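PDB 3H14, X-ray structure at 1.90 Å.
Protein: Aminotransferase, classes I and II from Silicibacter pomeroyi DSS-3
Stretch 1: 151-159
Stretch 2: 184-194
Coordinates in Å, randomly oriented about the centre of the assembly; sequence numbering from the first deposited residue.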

# COMPACT_ATOMS: atom_id res chain seq x y z
N GLN A 151 -12.49 -3.53 5.88
CA GLN A 151 -11.48 -3.42 6.88
C GLN A 151 -11.83 -4.41 7.95
O GLN A 151 -13.01 -4.66 8.20
CB GLN A 151 -11.51 -2.02 7.47
CG GLN A 151 -10.90 -0.96 6.57
CD GLN A 151 -9.38 -0.98 6.54
OE1 GLN A 151 -8.73 -1.71 7.31
NE2 GLN A 151 -8.79 -0.17 5.64
N PRO A 152 -10.81 -4.99 8.60
CA PRO A 152 -11.18 -5.88 9.70
C PRO A 152 -11.86 -5.16 10.86
O PRO A 152 -11.64 -3.98 11.09
CB PRO A 152 -9.84 -6.50 10.14
CG PRO A 152 -8.82 -5.58 9.67
CD PRO A 152 -9.36 -4.86 8.43
N VAL A 153 -12.74 -5.90 11.52
CA VAL A 153 -13.35 -5.48 12.76
C VAL A 153 -13.01 -6.51 13.85
O VAL A 153 -12.64 -7.64 13.56
CB VAL A 153 -14.88 -5.33 12.63
CG1 VAL A 153 -15.23 -4.21 11.61
CG2 VAL A 153 -15.51 -6.64 12.26
N PRO A 154 -13.09 -6.10 15.12
CA PRO A 154 -12.76 -7.05 16.18
C PRO A 154 -13.40 -8.42 16.05
O PRO A 154 -12.71 -9.43 16.26
CB PRO A 154 -13.18 -6.30 17.46
CG PRO A 154 -12.95 -4.90 17.12
CD PRO A 154 -13.37 -4.77 15.66
N ALA A 155 -14.67 -8.47 15.64
CA ALA A 155 -15.38 -9.74 15.47
C ALA A 155 -14.74 -10.69 14.46
O ALA A 155 -14.91 -11.90 14.55
CB ALA A 155 -16.91 -9.47 15.12
N ASP A 156 -14.02 -10.14 13.48
CA ASP A 156 -13.34 -10.92 12.49
C ASP A 156 -12.21 -11.79 13.05
O ASP A 156 -11.83 -12.78 12.42
CB ASP A 156 -12.76 -10.00 11.41
CG ASP A 156 -13.83 -9.42 10.48
OD1 ASP A 156 -14.85 -10.11 10.18
OD2 ASP A 156 -13.62 -8.28 10.02
N PHE A 157 -11.66 -11.42 14.20
CA PHE A 157 -10.59 -12.23 14.80
C PHE A 157 -10.82 -12.61 16.27
O PHE A 157 -9.98 -13.24 16.88
CB PHE A 157 -9.22 -11.58 14.58
CG PHE A 157 -9.10 -10.19 15.14
CD1 PHE A 157 -8.67 -10.00 16.44
CD2 PHE A 157 -9.39 -9.08 14.36
CE1 PHE A 157 -8.56 -8.75 16.95
CE2 PHE A 157 -9.27 -7.82 14.88
CZ PHE A 157 -8.86 -7.65 16.18
N ALA A 158 -12.01 -12.33 16.80
CA ALA A 158 -12.37 -12.78 18.13
C ALA A 158 -12.30 -14.29 18.29
O ALA A 158 -12.04 -14.79 19.39
CB ALA A 158 -13.79 -12.23 18.52
N GLY A 159 -12.47 -15.03 17.20
CA GLY A 159 -12.44 -16.49 17.26
C GLY A 159 -11.11 -17.13 16.96
O GLY A 159 -11.01 -18.36 16.91
N GLY A 184 -9.08 2.71 17.17
CA GLY A 184 -9.13 2.43 18.60
C GLY A 184 -9.69 1.05 18.93
O GLY A 184 -9.12 0.32 19.74
N ALA A 185 -10.81 0.69 18.30
CA ALA A 185 -11.48 -0.56 18.56
C ALA A 185 -10.58 -1.72 18.19
O ALA A 185 -10.46 -2.69 18.93
CB ALA A 185 -12.78 -0.64 17.81
N LEU A 186 -9.95 -1.60 17.02
CA LEU A 186 -9.02 -2.63 16.56
C LEU A 186 -7.85 -2.79 17.50
O LEU A 186 -7.49 -3.91 17.84
CB LEU A 186 -8.52 -2.33 15.13
CG LEU A 186 -9.48 -2.67 14.00
CD1 LEU A 186 -9.04 -2.02 12.67
CD2 LEU A 186 -9.58 -4.18 13.88
N ILE A 187 -7.22 -1.68 17.90
CA ILE A 187 -6.08 -1.73 18.80
C ILE A 187 -6.47 -2.32 20.17
O ILE A 187 -5.75 -3.18 20.70
CB ILE A 187 -5.43 -0.32 19.00
CG1 ILE A 187 -4.69 0.10 17.73
CG2 ILE A 187 -4.44 -0.32 20.21
CD1 ILE A 187 -4.22 1.56 17.73
N GLU A 188 -7.59 -1.86 20.72
CA GLU A 188 -8.06 -2.39 22.02
C GLU A 188 -8.27 -3.91 21.92
O GLU A 188 -7.80 -4.65 22.77
CB GLU A 188 -9.33 -1.65 22.47
N ALA A 189 -8.91 -4.36 20.85
CA ALA A 189 -9.21 -5.77 20.64
C ALA A 189 -7.96 -6.62 20.43
O ALA A 189 -7.85 -7.71 20.99
CB ALA A 189 -10.18 -5.94 19.48
N ALA A 190 -7.04 -6.14 19.60
CA ALA A 190 -5.75 -6.80 19.43
C ALA A 190 -5.02 -6.97 20.76
O ALA A 190 -4.59 -8.07 21.10
CB ALA A 190 -4.86 -6.02 18.42
N GLN A 191 -4.87 -5.87 21.50
CA GLN A 191 -4.12 -5.84 22.76
C GLN A 191 -4.73 -6.82 23.78
O GLN A 191 -4.02 -7.51 24.51
CB GLN A 191 -4.13 -4.43 23.37
N ALA A 192 -6.06 -6.87 23.79
CA ALA A 192 -6.77 -7.68 24.74
C ALA A 192 -6.64 -9.18 24.51
O ALA A 192 -6.83 -9.95 25.44
CB ALA A 192 -8.24 -7.26 24.79
N GLN A 193 -6.30 -9.61 23.28
CA GLN A 193 -6.06 -11.03 23.03
C GLN A 193 -4.60 -11.36 22.67
O GLN A 193 -4.30 -12.43 22.16
CB GLN A 193 -7.02 -11.55 21.97
CG GLN A 193 -6.93 -10.98 20.58
CD GLN A 193 -8.08 -11.54 19.67
OE1 GLN A 193 -9.19 -10.99 19.66
NE2 GLN A 193 -7.80 -12.63 18.93
N GLY A 194 -3.69 -10.44 22.95
CA GLY A 194 -2.27 -10.74 22.86
C GLY A 194 -1.71 -10.71 21.45
O GLY A 194 -0.63 -11.21 21.22
O HOH W 1 -11.22 -9.44 18.62

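A helix offers a neighbouring segment a hollow wherever its small residues fall on the same face, and the packing of residues 151-159 of this aminotransferase against helix 184-192 illustrates the principle on a modest scale, with 380 Å² buried in all. Ala185 and Ala189, one turn apart, both point their CB toward the segment. Stopping at a methyl, they leave the helix surface low enough for the ring of Pro154 to lie close: Pro154 CB is 3.6 Å from Ala189 CB, and Pro154 CG is 4.3 Å from Ala185 CB.

Leu186 supplies the bump. Its CA-to-CB bond runs sideways, but with chi1 m and chi2 t the end of the side chain comes nearer to the segment. Leu186 CD2 lodges in a pocket made of backbone as well as side chains, 3.5 Å from Pro152 O, 4.2 Å from Pro154 CD and 3.8 Å from Phe157 CE2. A branched, wholly apolar side chain suits so enclosed a site.

The segment answers with Phe157, whose CA-to-CB bond points toward the helix; with chi1 p its buried ring packs against Leu186, Ala189 and Ala190. Leu186 CD2 and the backbone N of Ala190 meet the ring at its edge, Ala190 N lying 4.0 Å from Phe157 CE1, while Phe157 CZ lies 3.9 Å from Ala189 CB. The small side chain at Ala189 thus accommodates both Pro154 and Phe157.

Polar contacts close the end of the interface beyond the helix. Gln193, also p at chi1, reaches back so that Gln193 NE2 donates a hydrogen bond to Phe157 O (3.1 Å, 161°). Gln193 OE1 accepts a hydrogen bond from a water O at 2.8 Å, and that water O also donates to Pro154 O at 2.8 Å. Within the segment, Val153 N donates to Asp156 OD2 at 2.9 Å, bracing the turn that presents Pro154 and Phe157.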